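Local coordinates for EAL/GGDEF domain protein (Methylococcus capsulatus, PDB 3ICL), which is of unknown function in detail but belongs to the GGDEF-domain family, with an alpha/beta fold built round a mixed five-stranded sheet, at residues A[3-7]-A[57-61]; A[34-40]-A[118-124]; A[52-56]-A[109-113]. The protein carries 1 engineered substitution. One frame throughout, in Å; residues are numbered along the deposited sequence.

The three contacts share one GGDEF domain. Contact 2 pairs two inner strands of the five-stranded sheet; contacts 1 and 3 lie about 15 and 16 Å from it, centre to centre, and about 11 Å from each other. Helix 50-67 links these last two: residues 52-56 meet the short strand 110-112, and the following residues, 57-61, meet the N-terminal loop. Along the chain the order is 3-7, 34-40, 52-56, 57-61, 109-113, 118-124, so contact 1 crosses the other two, whereas both segments of contact 3 fall between those of contact 2. I119 and F110 touch, as do F110 and T60, joining all three into one continuous body of packing.

Contact 1 of 3, residues A[3-7]-A[57-61]; sequences TVTGL and LRATA
R58, T5 and A61 carry this contact between an irregular N-terminal loop, 3-7, and one face of helix 50-67. T3 and V4 take helical backbone angles, T5 is at -110/-22, G6 turns to 83/7 and L7 leaves extended at -81/164. The loop comes closest at T5, whose CA is 4.1 Å from R58 CA. R58 starts sideways, then runs out extended through chi1 to chi3 (ttt), and chi4 of 75° turns the guanidinium in over the loop. Its NH1 donates to V4 O at 3.1 Å, while T5 O lies over a face of the group, 3.3 Å from R58 NH1 at an angle too poor for a hydrogen bond. A side chain at G6 could not coexist with this: an ideal CB would clash with R58 NH2, and at these backbone angles would also jam against the carbonyl O of T5. T5, in the p rotamer, sets its CB 3.7 Å from A61 CB and its CG2 3.6 Å from L57 O. Its OG1 accepts from L7 N at 3.1 Å, an ST turn, and also hydrogen-bonds D2. A61 presents its methyl to L7 CD1 at 3.6 Å, with L7 in the mt rotamer. V4 CG1 rests on L57 CB at 4.1 Å. The TGL here matches that of the DxLTGLPNR signature typical of GGDEF domains, with V4 at the first leucine position. The loop then leads into helix 10-23. R76 of strand 73-77 packs against V4, T5 and L57, F82 of strand 81-86 against L7 and A61, and strand 110-112 meets the helix through A59 and T60.

Contact 2 of 3, residues A[34-40]-A[118-124]; sequences LFLDVDN and VISVSIG
Strands 34-38 and 121-124 run antiparallel, their axes 4.7 Å apart at 161°. F35-G124 and D37-S122 are hydrogen-bonded pairs (F35 N to G124 O 2.9 Å, G124 N to F35 O 3.0 Å, D37 N to S122 O 2.9 Å, S122 N to D37 O 3.1 Å); L36-I123 and V38-V121 are non-hydrogen-bonded. On the face of L36, V38, V121 and I123, branched side chains interlock: L36 (t) wedges its CG 3.5 Å from V121 CG1 and its CD1 4.0 Å from I123 CD1. L34 CG is 3.9 Å from I123 CG2 and V38 CG1 3.9 Å from I119 CG2; helices 96-106 and 50-67 pack over this surface. On the face of F35, D37 and S122, G124 adds no side chain beside F35, whose ring leads away to helix 135-152. Beyond the strands, D39 OD2 lies 2.7 Å from S122 OG, and N40 (p) accepts at OD1 from S120 N (2.9 Å) and donates from ND2 to V118 O (3.1 Å). A sulfate, probably from the crystallisation liquor, lies by D37. Such adjacent inner strands form the middle of the GGDEF sheet, and as in relatives the end of strand 32-38 probably borders the functional pocket.

Contact 3 of 3, residues A[52-56]-A[109-113]; sequences VGDRL and PFVFG
The backbone of 52-56 is regular helix, closed by L56 N to V52 O at 2.8 Å, and faces the short strand 110-112, which runs obliquely antiparallel to it, their axes 10.2 Å apart at closest and 145° between N-to-C directions. The nearest CA pairs are L56-F110 at 7.3 Å and V52-F112 at 7.5 Å, a spacing filled by side chains without any hydrogen bond between the segments. F110 and F112, two residues apart on the strand, both point to the helix and both take the m rotamer. F112 has the larger share: its ring enters the groove bordered by V52, R55 and L56, with V52 CG1 3.8 Å from F112 CD2, L56 CA 3.6 Å from F112 CZ, and R55 CZ 3.8 Å from F112 CD1, which lies over a face of the guanidinium. The V52 methyl makes an off-centre CH-pi contact, CG1 to ring centroid 4.3 Å. L56, in the tp rotamer, swings its end to F110 and lays CD1 over that ring's face, 3.7 Å from the centroid, a CH-pi contact. L56 thus touches both rings, V52 and R55 F112 alone. Strand 115-117 completes the hairpin and packs I117 on both phenylalanines, R63 farther along the helix makes a cation-pi contact with F110 and a hydrogen bond to P109 O, and helix 41-48 touches L56 through F41 and I44.

Contact 1 of 3, residues A[3-7]-A[57-61]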
loop_
_atom_site.group_PDB
_atom_site.type_symbol
_atom_site.label_atom_id
_atom_site.label_comp_id
_atom_site.label_asym_id
_atom_site.label_seq_id
_atom_site.Cartn_x
_atom_site.Cartn_y
_atom_site.Cartn_z
ATOM N N THR A 3 -14.016 -2.804 9.014
ATOM C CA THR A 3 -14.064 -2.943 10.468
ATOM C C THR A 3 -12.709 -3.230 11.109
ATOM O O THR A 3 -12.375 -2.673 12.156
ATOM C CB THR A 3 -15.028 -4.073 10.875
ATOM O OG1 THR A 3 -16.291 -3.881 10.226
ATOM C CG2 THR A 3 -15.235 -4.082 12.382
ATOM N N VAL A 4 -11.933 -4.104 10.480
ATOM C CA VAL A 4 -10.623 -4.475 11.001
ATOM C C VAL A 4 -9.626 -3.319 11.048
ATOM O O VAL A 4 -8.901 -3.164 12.031
ATOM C CB VAL A 4 -10.007 -5.634 10.175
ATOM C CG1 VAL A 4 -8.615 -5.982 10.703
ATOM C CG2 VAL A 4 -10.916 -6.856 10.247
ATOM N N THR A 5 -9.601 -2.497 10.002
ATOM C CA THR A 5 -8.650 -1.387 9.930
ATOM C C THR A 5 -9.247 0.007 10.051
ATOM O O THR A 5 -8.542 0.960 10.389
ATOM C CB THR A 5 -7.874 -1.418 8.606
ATOM O OG1 THR A 5 -8.788 -1.215 7.524
ATOM C CG2 THR A 5 -7.171 -2.756 8.427
ATOM N N GLY A 6 -10.537 0.135 9.767
ATOM C CA GLY A 6 -11.167 1.439 9.830
ATOM C C GLY A 6 -10.909 2.203 8.543
ATOM O O GLY A 6 -11.237 3.385 8.436
ATOM N N LEU A 7 -10.313 1.525 7.564
ATOM C CA LEU A 7 -10.010 2.128 6.264
ATOM C C LEU A 7 -11.244 2.135 5.370
ATOM O O LEU A 7 -12.208 1.428 5.635
ATOM C CB LEU A 7 -8.906 1.340 5.546
ATOM C CG LEU A 7 -7.489 1.342 6.123
ATOM C CD1 LEU A 7 -6.591 0.458 5.264
ATOM C CD2 LEU A 7 -6.956 2.764 6.177
ATOM N N LEU A 57 -3.016 -5.505 11.654
ATOM C CA LEU A 57 -3.512 -4.944 10.401
ATOM C C LEU A 57 -3.997 -3.512 10.577
ATOM O O LEU A 57 -3.790 -2.667 9.703
ATOM C CB LEU A 57 -4.652 -5.800 9.848
ATOM C CG LEU A 57 -4.275 -7.179 9.289
ATOM C CD1 LEU A 57 -5.544 -7.928 8.888
ATOM C CD2 LEU A 57 -3.339 -7.018 8.093
ATOM N N ARG A 58 -4.647 -3.239 11.703
ATOM C CA ARG A 58 -5.158 -1.901 11.978
ATOM C C ARG A 58 -4.020 -0.923 12.284
ATOM O O ARG A 58 -4.075 0.246 11.904
ATOM C CB ARG A 58 -6.131 -1.939 13.158
ATOM C CG ARG A 58 -6.967 -0.675 13.305
ATOM C CD ARG A 58 -7.888 -0.752 14.515
ATOM N NE ARG A 58 -8.835 0.360 14.548
ATOM C CZ ARG A 58 -9.904 0.462 13.763
ATOM N NH1 ARG A 58 -10.175 -0.485 12.876
ATOM N NH2 ARG A 58 -10.704 1.515 13.864
ATOM N N ALA A 59 -2.991 -1.403 12.975
ATOM C CA ALA A 59 -1.851 -0.558 13.314
ATOM C C ALA A 59 -1.023 -0.288 12.057
ATOM O O ALA A 59 -0.394 0.759 11.933
ATOM C CB ALA A 59 -0.988 -1.236 14.379
ATOM N N THR A 60 -1.021 -1.241 11.133
ATOM C CA THR A 60 -0.273 -1.095 9.884
ATOM C C THR A 60 -0.979 -0.079 8.985
ATOM O O THR A 60 -0.344 0.771 8.365
ATOM C CB THR A 60 -0.162 -2.449 9.147
ATOM O OG1 THR A 60 0.568 -3.375 9.962
ATOM C CG2 THR A 60 0.558 -2.281 7.816
ATOM N N ALA A 61 -2.302 -0.173 8.937
ATOM C CA ALA A 61 -3.118 0.726 8.135
ATOM C C ALA A 61 -2.956 2.173 8.581
ATOM O O ALA A 61 -2.933 3.088 7.758
ATOM C CB ALA A 61 -4.580 0.319 8.237
#

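Contact 2 of 3, residues A[34-40]-A[118-124]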
loop_
_atom_site.group_PDB
_atom_site.type_symbol
_atom_site.label_atom_id
_atom_site.label_comp_id
_atom_site.label_asym_id
_atom_site.label_seq_id
_atom_site.Cartn_x
_atom_site.Cartn_y
_atom_site.Cartn_z
ATOM N N LEU A 34 0.287 2.368 -5.168
ATOM C CA LEU A 34 1.221 1.503 -4.461
ATOM C C LEU A 34 0.400 0.316 -3.976
ATOM O O LEU A 34 -0.713 0.486 -3.488
ATOM C CB LEU A 34 1.858 2.224 -3.264
ATOM C CG LEU A 34 3.111 3.078 -3.517
ATOM C CD1 LEU A 34 2.841 4.103 -4.600
ATOM C CD2 LEU A 34 3.532 3.756 -2.224
ATOM N N PHE A 35 0.942 -0.884 -4.141
ATOM C CA PHE A 35 0.270 -2.101 -3.706
ATOM C C PHE A 35 1.228 -2.693 -2.679
ATOM O O PHE A 35 2.306 -3.167 -3.027
ATOM C CB PHE A 35 0.085 -3.057 -4.893
ATOM C CG PHE A 35 -1.225 -3.808 -4.882
ATOM C CD1 PHE A 35 -1.582 -4.609 -3.797
ATOM C CD2 PHE A 35 -2.088 -3.739 -5.975
ATOM C CE1 PHE A 35 -2.781 -5.334 -3.802
ATOM C CE2 PHE A 35 -3.292 -4.462 -5.992
ATOM C CZ PHE A 35 -3.637 -5.259 -4.905
ATOM N N LEU A 36 0.833 -2.652 -1.413
ATOM C CA LEU A 36 1.679 -3.135 -0.330
ATOM C C LEU A 36 1.274 -4.502 0.189
ATOM O O LEU A 36 0.091 -4.806 0.341
ATOM C CB LEU A 36 1.665 -2.111 0.804
ATOM C CG LEU A 36 2.538 -2.327 2.039
ATOM C CD1 LEU A 36 2.805 -0.971 2.681
ATOM C CD2 LEU A 36 1.855 -3.264 3.015
ATOM N N ASP A 37 2.278 -5.322 0.474
ATOM C CA ASP A 37 2.049 -6.670 0.967
ATOM C C ASP A 37 2.762 -6.843 2.296
ATOM O O ASP A 37 3.939 -6.492 2.423
ATOM C CB ASP A 37 2.620 -7.680 -0.032
ATOM C CG ASP A 37 2.260 -9.109 0.297
ATOM O OD1 ASP A 37 1.834 -9.391 1.439
ATOM O OD2 ASP A 37 2.417 -9.963 -0.600
ATOM N N VAL A 38 2.047 -7.349 3.293
ATOM C CA VAL A 38 2.675 -7.624 4.578
ATOM C C VAL A 38 3.108 -9.062 4.355
ATOM O O VAL A 38 2.341 -10.005 4.560
ATOM C CB VAL A 38 1.685 -7.523 5.748
ATOM C CG1 VAL A 38 2.389 -7.854 7.054
ATOM C CG2 VAL A 38 1.118 -6.111 5.818
ATOM N N ASP A 39 4.344 -9.205 3.888
ATOM C CA ASP A 39 4.917 -10.499 3.551
ATOM C C ASP A 39 4.822 -11.616 4.577
ATOM O O ASP A 39 4.500 -12.748 4.222
ATOM C CB ASP A 39 6.385 -10.335 3.141
ATOM C CG ASP A 39 6.562 -9.422 1.937
ATOM O OD1 ASP A 39 5.602 -9.261 1.151
ATOM O OD2 ASP A 39 7.673 -8.874 1.770
ATOM N N ASN A 40 5.101 -11.318 5.844
ATOM C CA ASN A 40 5.072 -12.364 6.863
ATOM C C ASN A 40 3.817 -12.382 7.736
ATOM O O ASN A 40 3.808 -12.967 8.819
ATOM C CB ASN A 40 6.335 -12.260 7.737
ATOM C CG ASN A 40 6.397 -10.969 8.533
ATOM O OD1 ASN A 40 5.749 -9.978 8.189
ATOM N ND2 ASN A 40 7.195 -10.970 9.596
ATOM N N VAL A 118 7.839 -7.673 14.163
ATOM C CA VAL A 118 8.476 -6.959 13.072
ATOM C C VAL A 118 7.936 -7.557 11.778
ATOM O O VAL A 118 8.108 -8.743 11.514
ATOM C CB VAL A 118 10.016 -7.110 13.123
ATOM C CG1 VAL A 118 10.399 -8.581 13.193
ATOM C CG2 VAL A 118 10.642 -6.454 11.900
ATOM N N ILE A 119 7.248 -6.747 10.982
ATOM C CA ILE A 119 6.707 -7.256 9.728
ATOM C C ILE A 119 7.681 -6.994 8.601
ATOM O O ILE A 119 8.506 -6.076 8.682
ATOM C CB ILE A 119 5.360 -6.588 9.342
ATOM C CG1 ILE A 119 5.529 -5.068 9.273
ATOM C CG2 ILE A 119 4.271 -6.996 10.325
ATOM C CD1 ILE A 119 4.323 -4.342 8.743
ATOM N N SER A 120 7.595 -7.817 7.562
ATOM C CA SER A 120 8.424 -7.657 6.373
ATOM C C SER A 120 7.430 -7.119 5.333
ATOM O O SER A 120 6.296 -7.593 5.253
ATOM C CB SER A 120 9.014 -9.006 5.946
ATOM O OG SER A 120 7.993 -9.965 5.759
ATOM N N VAL A 121 7.850 -6.130 4.548
ATOM C CA VAL A 121 6.963 -5.489 3.574
ATOM C C VAL A 121 7.516 -5.413 2.151
ATOM O O VAL A 121 8.713 -5.212 1.954
ATOM C CB VAL A 121 6.644 -4.033 4.036
ATOM C CG1 VAL A 121 5.799 -3.314 3.005
ATOM C CG2 VAL A 121 5.936 -4.055 5.387
ATOM N N SER A 122 6.638 -5.576 1.164
ATOM C CA SER A 122 7.028 -5.477 -0.247
ATOM C C SER A 122 6.036 -4.560 -0.940
ATOM O O SER A 122 4.825 -4.719 -0.789
ATOM C CB SER A 122 7.023 -6.842 -0.935
ATOM O OG SER A 122 8.175 -7.592 -0.601
ATOM N N ILE A 123 6.551 -3.603 -1.702
ATOM C CA ILE A 123 5.694 -2.652 -2.387
ATOM C C ILE A 123 5.903 -2.591 -3.897
ATOM O O ILE A 123 7.033 -2.486 -4.379
ATOM C CB ILE A 123 5.910 -1.230 -1.830
ATOM C CG1 ILE A 123 5.643 -1.213 -0.320
ATOM C CG2 ILE A 123 4.996 -0.247 -2.558
ATOM C CD1 ILE A 123 5.914 0.128 0.341
ATOM N N GLY A 124 4.800 -2.651 -4.634
ATOM C CA GLY A 124 4.867 -2.549 -6.082
ATOM C C GLY A 124 4.313 -1.185 -6.456
ATOM O O GLY A 124 3.327 -0.740 -5.862
#

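Contact 3 of 3, residues A[52-56]-A[109-113]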
loop_
_atom_site.group_PDB
_atom_site.type_symbol
_atom_site.label_atom_id
_atom_site.label_comp_id
_atom_site.label_asym_id
_atom_site.label_seq_id
_atom_site.Cartn_x
_atom_site.Cartn_y
_atom_site.Cartn_z
ATOM N N VAL A 52 -4.624 -10.825 17.577
ATOM C CA VAL A 52 -3.403 -10.046 17.398
ATOM C C VAL A 52 -3.263 -9.665 15.928
ATOM O O VAL A 52 -2.844 -8.552 15.601
ATOM C CB VAL A 52 -2.149 -10.852 17.835
ATOM C CG1 VAL A 52 -0.878 -10.104 17.452
ATOM C CG2 VAL A 52 -2.183 -11.077 19.336
ATOM N N GLY A 53 -3.625 -10.598 15.052
ATOM C CA GLY A 53 -3.544 -10.353 13.622
ATOM C C GLY A 53 -4.349 -9.139 13.195
ATOM O O GLY A 53 -3.861 -8.304 12.437
ATOM N N ASP A 54 -5.584 -9.034 13.677
ATOM C CA ASP A 54 -6.424 -7.897 13.320
ATOM C C ASP A 54 -5.841 -6.611 13.874
ATOM O O ASP A 54 -5.844 -5.580 13.200
ATOM C CB ASP A 54 -7.848 -8.087 13.839
ATOM C CG ASP A 54 -8.561 -9.235 13.161
ATOM O OD1 ASP A 54 -8.127 -9.631 12.059
ATOM O OD2 ASP A 54 -9.561 -9.731 13.719
ATOM N N ARG A 55 -5.339 -6.673 15.104
ATOM C CA ARG A 55 -4.738 -5.500 15.726
ATOM C C ARG A 55 -3.552 -5.022 14.893
ATOM O O ARG A 55 -3.376 -3.822 14.679
ATOM C CB ARG A 55 -4.273 -5.820 17.150
ATOM C CG ARG A 55 -5.402 -6.103 18.125
ATOM C CD ARG A 55 -4.864 -6.253 19.534
ATOM N NE ARG A 55 -4.218 -5.027 19.992
ATOM C CZ ARG A 55 -3.525 -4.921 21.121
ATOM N NH1 ARG A 55 -3.386 -5.973 21.916
ATOM N NH2 ARG A 55 -2.972 -3.763 21.454
ATOM N N LEU A 56 -2.743 -5.969 14.426
ATOM C CA LEU A 56 -1.578 -5.643 13.609
ATOM C C LEU A 56 -1.997 -4.958 12.309
ATOM O O LEU A 56 -1.411 -3.952 11.910
ATOM C CB LEU A 56 -0.781 -6.917 13.297
ATOM C CG LEU A 56 0.434 -6.808 12.368
ATOM C CD1 LEU A 56 1.402 -5.734 12.859
ATOM C CD2 LEU A 56 1.124 -8.157 12.301
ATOM N N PRO A 109 9.014 -1.565 15.230
ATOM C CA PRO A 109 8.300 -2.700 15.828
ATOM C C PRO A 109 6.849 -2.407 16.206
ATOM O O PRO A 109 6.465 -1.259 16.412
ATOM C CB PRO A 109 9.150 -3.039 17.055
ATOM C CG PRO A 109 10.534 -2.595 16.640
ATOM C CD PRO A 109 10.252 -1.272 15.975
ATOM N N PHE A 110 6.048 -3.466 16.263
ATOM C CA PHE A 110 4.648 -3.385 16.662
ATOM C C PHE A 110 4.634 -4.160 17.971
ATOM O O PHE A 110 4.789 -5.380 17.976
ATOM C CB PHE A 110 3.752 -4.084 15.639
ATOM C CG PHE A 110 3.589 -3.325 14.352
ATOM C CD1 PHE A 110 2.611 -2.341 14.227
ATOM C CD2 PHE A 110 4.410 -3.597 13.264
ATOM C CE1 PHE A 110 2.452 -1.638 13.033
ATOM C CE2 PHE A 110 4.258 -2.897 12.062
ATOM C CZ PHE A 110 3.277 -1.919 11.949
ATOM N N VAL A 111 4.464 -3.465 19.087
ATOM C CA VAL A 111 4.482 -4.156 20.367
ATOM C C VAL A 111 3.099 -4.498 20.901
ATOM O O VAL A 111 2.288 -3.618 21.168
ATOM C CB VAL A 111 5.245 -3.332 21.432
ATOM C CG1 VAL A 111 5.415 -4.156 22.700
ATOM C CG2 VAL A 111 6.607 -2.911 20.887
ATOM N N PHE A 112 2.842 -5.792 21.038
ATOM C CA PHE A 112 1.576 -6.287 21.559
ATOM C C PHE A 112 1.919 -6.984 22.868
ATOM O O PHE A 112 2.475 -8.083 22.871
ATOM C CB PHE A 112 0.947 -7.261 20.559
ATOM C CG PHE A 112 0.606 -6.624 19.236
ATOM C CD1 PHE A 112 -0.350 -5.614 19.162
ATOM C CD2 PHE A 112 1.256 -7.013 18.071
ATOM C CE1 PHE A 112 -0.653 -5.000 17.948
ATOM C CE2 PHE A 112 0.960 -6.406 16.853
ATOM C CZ PHE A 112 0.002 -5.396 16.793
ATOM N N GLY A 113 1.601 -6.331 23.981
ATOM C CA GLY A 113 1.935 -6.897 25.270
ATOM C C GLY A 113 3.449 -6.923 25.350
ATOM O O GLY A 113 4.102 -5.913 25.093
#